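Local structure of fatty acid synthase 1, isoform A (Drosophila melanogaster, 6FN6) at residues I30-A34 and T35-T39; V200-P203 and A204-F207. The protein probably catalyses de novo synthesis of long-chain saturated fatty acids from acetyl-CoA and malonyl-CoA with NADPH, this chain holding its dehydratase, enoylreductase and ketoreductase region. All coordinates share one frame; numbering follows the deposited sequence.

In the fold
Both contacts lie in the dehydratase part of the chain, which is consistent with a double hotdog. Following the chain from the N terminus, contact 1 is met first. It closes the turn where strand 29-31 runs into helix 34-48, in the predicted N-terminal hotdog. Much later, strand 191-201 of the predicted C-terminal hotdog ends and helix 203-210 starts; contact 2 is that turn. The two follow in series, neither nested nor crossed. The centres of contact 1 and contact 2 are about 19 Å apart, and they do not touch. Helix 34-48 links them: Met-38 packs on strand 191-201, and Trp-42 further along meets Ile-201 and Pro-203.

Contact 1 (I30-A34 and T35-T39); sequences ILFPA and TGYMT
Phe-32 and Tyr-37 form a local edge-to-face aromatic pair across the turn where strand 29-31 enters helix 34-48. The turn lies in what is predicted to be the N-terminal hotdog of the dehydratase. The ring planes meet at 72° and the centroids are 5.0 Å apart. Phe-32 presents its edge. Its CD2 lies over the centre of the Tyr-37 face, 3.8 Å from Tyr-37 CZ. The Phe-32 side chain gets there with CG anti to its own nitrogen (chi1 -164°), which turns the ring toward the first helical turn. Phe-32 CE2 then comes within 3.6 Å of Gly-36 C, close against the helix backbone.

Pro-33 is the N-cap residue. Its carbonyl oxygen takes weak hydrogen bonds from Gly-36 N and Tyr-37 N. A regular helical bond follows, from Met-38 N to Ala-34 O at 3.3 Å. Pro-33 also lies close to His-24 and Thr-35 close to Asp-175, the predicted proton acceptor and proton donor, so the turn probably forms part of the active-site surroundings. Leu-31 O bonds to His-24 ND1, which probably helps to orient that imidazole, and Thr-35 OG1 bonds to Ile-171 O on helix 170-183. One turn on, Thr-35 O accepts from Thr-39 N at 3.1 Å and from Thr-39 OG1 at 2.9 Å, the two donors arriving from opposite faces of its carbonyl plane.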
ATOM      1  N   ILE A  30      23.446   6.652 -25.474  1.00 46.93           N
ATOM      2  CA  ILE A  30      22.724   7.879 -25.158  1.00 46.78           C
ATOM      3  C   ILE A  30      21.439   7.528 -24.414  1.00 42.91           C
ATOM      4  O   ILE A  30      20.619   6.753 -24.908  1.00 42.46           O
ATOM      5  CB  ILE A  30      22.414   8.695 -26.431  1.00 50.38           C
ATOM      6  CG1 ILE A  30      23.711   9.074 -27.152  1.00 53.41           C
ATOM      7  CG2 ILE A  30      21.607   9.948 -26.085  1.00 51.04           C
ATOM      8  CD1 ILE A  30      23.505   9.672 -28.533  1.00 56.07           C
ATOM      9  N   LEU A  31      21.263   8.114 -23.235  1.00 56.39           N
ATOM     10  CA  LEU A  31      20.054   7.905 -22.446  1.00 52.96           C
ATOM     11  C   LEU A  31      19.284   9.203 -22.295  1.00 44.91           C
ATOM     12  O   LEU A  31      19.862  10.236 -21.952  1.00 42.65           O
ATOM     13  CB  LEU A  31      20.394   7.357 -21.061  1.00 60.63           C
ATOM     14  CG  LEU A  31      20.440   5.839 -20.922  1.00 68.60           C
ATOM     15  CD1 LEU A  31      21.608   5.286 -21.717  1.00 71.98           C
ATOM     16  CD2 LEU A  31      20.537   5.450 -19.459  1.00 68.85           C
ATOM     17  N   PHE A  32      17.979   9.156 -22.544  1.00 44.37           N
ATOM     18  CA  PHE A  32      17.157  10.329 -22.301  1.00 43.45           C
ATOM     19  C   PHE A  32      17.160  10.584 -20.802  1.00 44.47           C
ATOM     20  O   PHE A  32      16.726   9.729 -20.031  1.00 47.15           O
ATOM     21  CB  PHE A  32      15.733  10.155 -22.813  1.00 44.66           C
ATOM     22  CG  PHE A  32      14.984  11.452 -22.926  1.00 44.36           C
ATOM     23  CD1 PHE A  32      15.270  12.337 -23.952  1.00 45.91           C
ATOM     24  CD2 PHE A  32      14.018  11.799 -21.996  1.00 43.79           C
ATOM     25  CE1 PHE A  32      14.597  13.538 -24.059  1.00 46.93           C
ATOM     26  CE2 PHE A  32      13.339  12.998 -22.098  1.00 44.55           C
ATOM     27  CZ  PHE A  32      13.630  13.870 -23.130  1.00 45.88           C
ATOM     28  N   PRO A  33      17.647  11.762 -20.382  1.00 33.78           N
ATOM     29  CA  PRO A  33      17.834  11.985 -18.948  1.00 32.46           C
ATOM     30  C   PRO A  33      16.531  12.015 -18.164  1.00 32.23           C
ATOM     31  O   PRO A  33      15.508  12.472 -18.668  1.00 33.14           O
ATOM     32  CB  PRO A  33      18.524  13.348 -18.897  1.00 32.65           C
ATOM     33  CG  PRO A  33      18.074  14.037 -20.133  1.00 34.15           C
ATOM     34  CD  PRO A  33      17.958  12.967 -21.170  1.00 34.81           C
ATOM     35  N   ALA A  34      16.585  11.525 -16.931  1.00 41.39           N
ATOM     36  CA  ALA A  34      15.452  11.587 -16.024  1.00 39.35           C
ATOM     37  C   ALA A  34      14.942  13.022 -15.943  1.00 38.47           C
ATOM     38  O   ALA A  34      13.736  13.272 -15.933  1.00 38.53           O
ATOM     39  CB  ALA A  34      15.850  11.076 -14.654  1.00 38.24           C
ATOM     40  N   THR A  35      15.879  13.961 -15.891  1.00 31.64           N
ATOM     41  CA  THR A  35      15.559  15.379 -15.812  1.00 37.33           C
ATOM     42  C   THR A  35      14.956  15.882 -17.117  1.00 40.99           C
ATOM     43  O   THR A  35      14.285  16.914 -17.149  1.00 39.13           O
ATOM     44  CB  THR A  35      16.808  16.207 -15.486  1.00 37.50           C
ATOM     45  OG1 THR A  35      17.764  16.061 -16.545  1.00 38.07           O
ATOM     46  CG2 THR A  35      17.426  15.738 -14.180  1.00 36.12           C
ATOM     47  N   GLY A  36      15.194  15.145 -18.195  1.00 42.96           N
ATOM     48  CA  GLY A  36      14.567  15.443 -19.466  1.00 43.58           C
ATOM     49  C   GLY A  36      13.066  15.265 -19.359  1.00 42.80           C
ATOM     50  O   GLY A  36      12.293  16.116 -19.796  1.00 43.12           O
ATOM     51  N   TYR A  37      12.660  14.143 -18.774  1.00 37.58           N
ATOM     52  CA  TYR A  37      11.250  13.853 -18.556  1.00 39.83           C
ATOM     53  C   TYR A  37      10.587  14.922 -17.704  1.00 38.58           C
ATOM     54  O   TYR A  37       9.509  15.409 -18.030  1.00 39.90           O
ATOM     55  CB  TYR A  37      11.089  12.505 -17.867  1.00 37.24           C
ATOM     56  CG  TYR A  37      11.400  11.324 -18.743  1.00 37.35           C
ATOM     57  CD1 TYR A  37      10.590  10.994 -19.817  1.00 38.68           C
ATOM     58  CD2 TYR A  37      12.500  10.526 -18.480  1.00 55.41           C
ATOM     59  CE1 TYR A  37      10.876   9.901 -20.612  1.00 41.85           C
ATOM     60  CE2 TYR A  37      12.796   9.439 -19.259  1.00 52.62           C
ATOM     61  CZ  TYR A  37      11.983   9.125 -20.324  1.00 48.94           C
ATOM     62  OH  TYR A  37      12.297   8.029 -21.090  1.00 53.79           O
ATOM     63  N   MET A  38      11.251  15.279 -16.612  1.00 35.81           N
ATOM     64  CA  MET A  38      10.720  16.261 -15.683  1.00 36.37           C
ATOM     65  C   MET A  38      10.464  17.574 -16.410  1.00 37.96           C
ATOM     66  O   MET A  38       9.439  18.220 -16.204  1.00 39.24           O
ATOM     67  CB  MET A  38      11.687  16.467 -14.519  1.00 35.33           C
ATOM     68  CG  MET A  38      11.981  15.200 -13.733  1.00 33.97           C
ATOM     69  SD  MET A  38      13.312  15.376 -12.526  1.00 33.31           S
ATOM     70  CE  MET A  38      12.728  16.768 -11.566  1.00 34.05           C
ATOM     71  N   THR A  39      11.390  17.951 -17.284  1.00 37.65           N
ATOM     72  CA  THR A  39      11.256  19.177 -18.060  1.00 39.38           C
ATOM     73  C   THR A  39      10.060  19.085 -19.004  1.00 40.81           C
ATOM     74  O   THR A  39       9.292  20.035 -19.127  1.00 42.49           O
ATOM     75  CB  THR A  39      12.536  19.473 -18.866  1.00 53.67           C
ATOM     76  OG1 THR A  39      13.635  19.648 -17.964  1.00 50.91           O
ATOM     77  CG2 THR A  39      12.375  20.736 -19.713  1.00 56.79           C
TER

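Contact 2 (V200-P203 and A204-F207); sequences VINP and AKHF
Asn-202 OD1 accepts a hydrogen bond from Lys-205 N at 3.2 Å. The N-H points almost straight at the oxygen, with an angle of 165°. The donor nevertheless sits well above the plane of the amide, so it does not use an OD1 lone pair. The amide carbon also packs on the lysine, with Asn-202 CG 3.4 Å from Lys-205 CB, and the two side chains cross at about a right angle. The asparagine side chain swings toward Lys-205 with CG anti to the backbone nitrogen, chi1 -170°.

Asn-202 is the N-cap where strand 191-201 passes into helix 203-210, in the predicted C-terminal hotdog of the dehydratase. Regular helical bonds follow. His-206 N bonds to Asn-202 O at 3.0 Å, and Phe-207 N bonds to Pro-203 O at 3.1 Å. The Phe-207 ring approaches the proline loosely, with Pro-203 CB 4.3 Å from Phe-207 CE2.

Further out, Glu-114 OE1 accepts from Asn-202 ND2, which probably positions the capping amide, and the same oxygen lies at long, weak ion-pair range of Lys-205 NZ. His-206 turns away from the cap, where its ring meets Trp-170 and makes edge-to-face contacts with Trp-166 and Phe-173. His-206 ND1 is hydrogen-bonded to Gly-238 N, while Pro-203 rests on Pro-57 and on Trp-42 of helix 34-48.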
ATOM      1  N   VAL A 200      10.880  20.682  -6.163  1.00 56.68           N
ATOM      2  CA  VAL A 200      10.330  22.032  -6.180  1.00 55.79           C
ATOM      3  C   VAL A 200      11.101  22.889  -7.174  1.00 54.99           C
ATOM      4  O   VAL A 200      12.321  23.022  -7.078  1.00 55.57           O
ATOM      5  CB  VAL A 200      10.359  22.664  -4.779  1.00 52.35           C
ATOM      6  CG1 VAL A 200       9.649  24.008  -4.787  1.00 53.53           C
ATOM      7  CG2 VAL A 200       9.732  21.732  -3.759  1.00 49.29           C
ATOM      8  N   ILE A 201      10.383  23.462  -8.135  1.00 46.82           N
ATOM      9  CA  ILE A 201      10.994  24.306  -9.153  1.00 50.03           C
ATOM     10  C   ILE A 201      10.440  25.723  -9.034  1.00 54.78           C
ATOM     11  O   ILE A 201       9.230  25.941  -9.115  1.00 48.14           O
ATOM     12  CB  ILE A 201      10.769  23.734 -10.562  1.00 51.56           C
ATOM     13  CG1 ILE A 201      11.246  22.278 -10.619  1.00 45.29           C
ATOM     14  CG2 ILE A 201      11.504  24.577 -11.601  1.00 54.14           C
ATOM     15  CD1 ILE A 201      10.911  21.566 -11.911  1.00 45.90           C
ATOM     16  N   ASN A 202      11.344  26.681  -8.848  1.00 47.53           N
ATOM     17  CA  ASN A 202      10.986  28.083  -8.661  1.00 50.50           C
ATOM     18  C   ASN A 202      11.697  28.947  -9.703  1.00 51.42           C
ATOM     19  O   ASN A 202      12.785  29.463  -9.443  1.00 51.60           O
ATOM     20  CB  ASN A 202      11.361  28.538  -7.249  1.00 51.41           C
ATOM     21  CG  ASN A 202      10.799  29.897  -6.903  1.00 54.85           C
ATOM     22  OD1 ASN A 202      10.455  30.689  -7.782  1.00 66.05           O
ATOM     23  ND2 ASN A 202      10.711  30.183  -5.610  1.00 56.09           N
ATOM     24  N   PRO A 203      11.085  29.112 -10.887  1.00 52.21           N
ATOM     25  CA  PRO A 203      11.754  29.828 -11.980  1.00 53.14           C
ATOM     26  C   PRO A 203      12.059  31.291 -11.665  1.00 56.02           C
ATOM     27  O   PRO A 203      13.137  31.778 -12.008  1.00 56.29           O
ATOM     28  CB  PRO A 203      10.747  29.738 -13.135  1.00 53.95           C
ATOM     29  CG  PRO A 203       9.763  28.691 -12.736  1.00 52.65           C
ATOM     30  CD  PRO A 203       9.723  28.694 -11.254  1.00 52.61           C
ATOM     31  N   ALA A 204      11.120  31.976 -11.019  1.00 58.37           N
ATOM     32  CA  ALA A 204      11.291  33.386 -10.691  1.00 61.59           C
ATOM     33  C   ALA A 204      12.532  33.586  -9.829  1.00 61.08           C
ATOM     34  O   ALA A 204      13.351  34.468 -10.089  1.00 62.60           O
ATOM     35  CB  ALA A 204      10.060  33.917  -9.980  1.00 64.13           C
ATOM     36  N   LYS A 205      12.660  32.752  -8.805  1.00 59.11           N
ATOM     37  CA  LYS A 205      13.791  32.808  -7.889  1.00 58.54           C
ATOM     38  C   LYS A 205      15.093  32.464  -8.607  1.00 56.61           C
ATOM     39  O   LYS A 205      16.150  33.023  -8.308  1.00 57.29           O
ATOM     40  CB  LYS A 205      13.558  31.845  -6.725  1.00 56.82           C
ATOM     41  CG  LYS A 205      14.609  31.885  -5.629  1.00 56.53           C
ATOM     42  CD  LYS A 205      14.782  30.501  -5.025  1.00 53.57           C
ATOM     43  CE  LYS A 205      15.173  30.557  -3.562  1.00 54.18           C
ATOM     44  NZ  LYS A 205      15.260  29.189  -2.975  1.00 51.56           N
ATOM     45  N   HIS A 206      15.005  31.533  -9.549  1.00 60.31           N
ATOM     46  CA  HIS A 206      16.168  31.062 -10.288  1.00 58.54           C
ATOM     47  C   HIS A 206      16.821  32.188 -11.088  1.00 60.14           C
ATOM     48  O   HIS A 206      18.035  32.381 -11.028  1.00 59.89           O
ATOM     49  CB  HIS A 206      15.768  29.919 -11.221  1.00 58.26           C
ATOM     50  CG  HIS A 206      16.924  29.111 -11.723  1.00 56.10           C
ATOM     51  ND1 HIS A 206      17.572  28.176 -10.944  1.00 53.26           N
ATOM     52  CD2 HIS A 206      17.542  29.091 -12.927  1.00 55.78           C
ATOM     53  CE1 HIS A 206      18.542  27.618 -11.645  1.00 51.22           C
ATOM     54  NE2 HIS A 206      18.546  28.155 -12.853  1.00 52.24           N
ATOM     55  N   PHE A 207      16.009  32.934 -11.832  1.00 63.02           N
ATOM     56  CA  PHE A 207      16.532  33.938 -12.753  1.00 65.63           C
ATOM     57  C   PHE A 207      16.946  35.229 -12.050  1.00 71.87           C
ATOM     58  O   PHE A 207      17.809  35.953 -12.546  1.00 72.49           O
ATOM     59  CB  PHE A 207      15.499  34.245 -13.841  1.00 65.44           C
ATOM     60  CG  PHE A 207      15.255  33.098 -14.780  1.00 62.68           C
ATOM     61  CD1 PHE A 207      16.254  32.668 -15.640  1.00 61.36           C
ATOM     62  CD2 PHE A 207      14.030  32.450 -14.806  1.00 58.24           C
ATOM     63  CE1 PHE A 207      16.039  31.613 -16.505  1.00 59.83           C
ATOM     64  CE2 PHE A 207      13.808  31.394 -15.670  1.00 59.75           C
ATOM     65  CZ  PHE A 207      14.814  30.975 -16.522  1.00 58.63           C
TER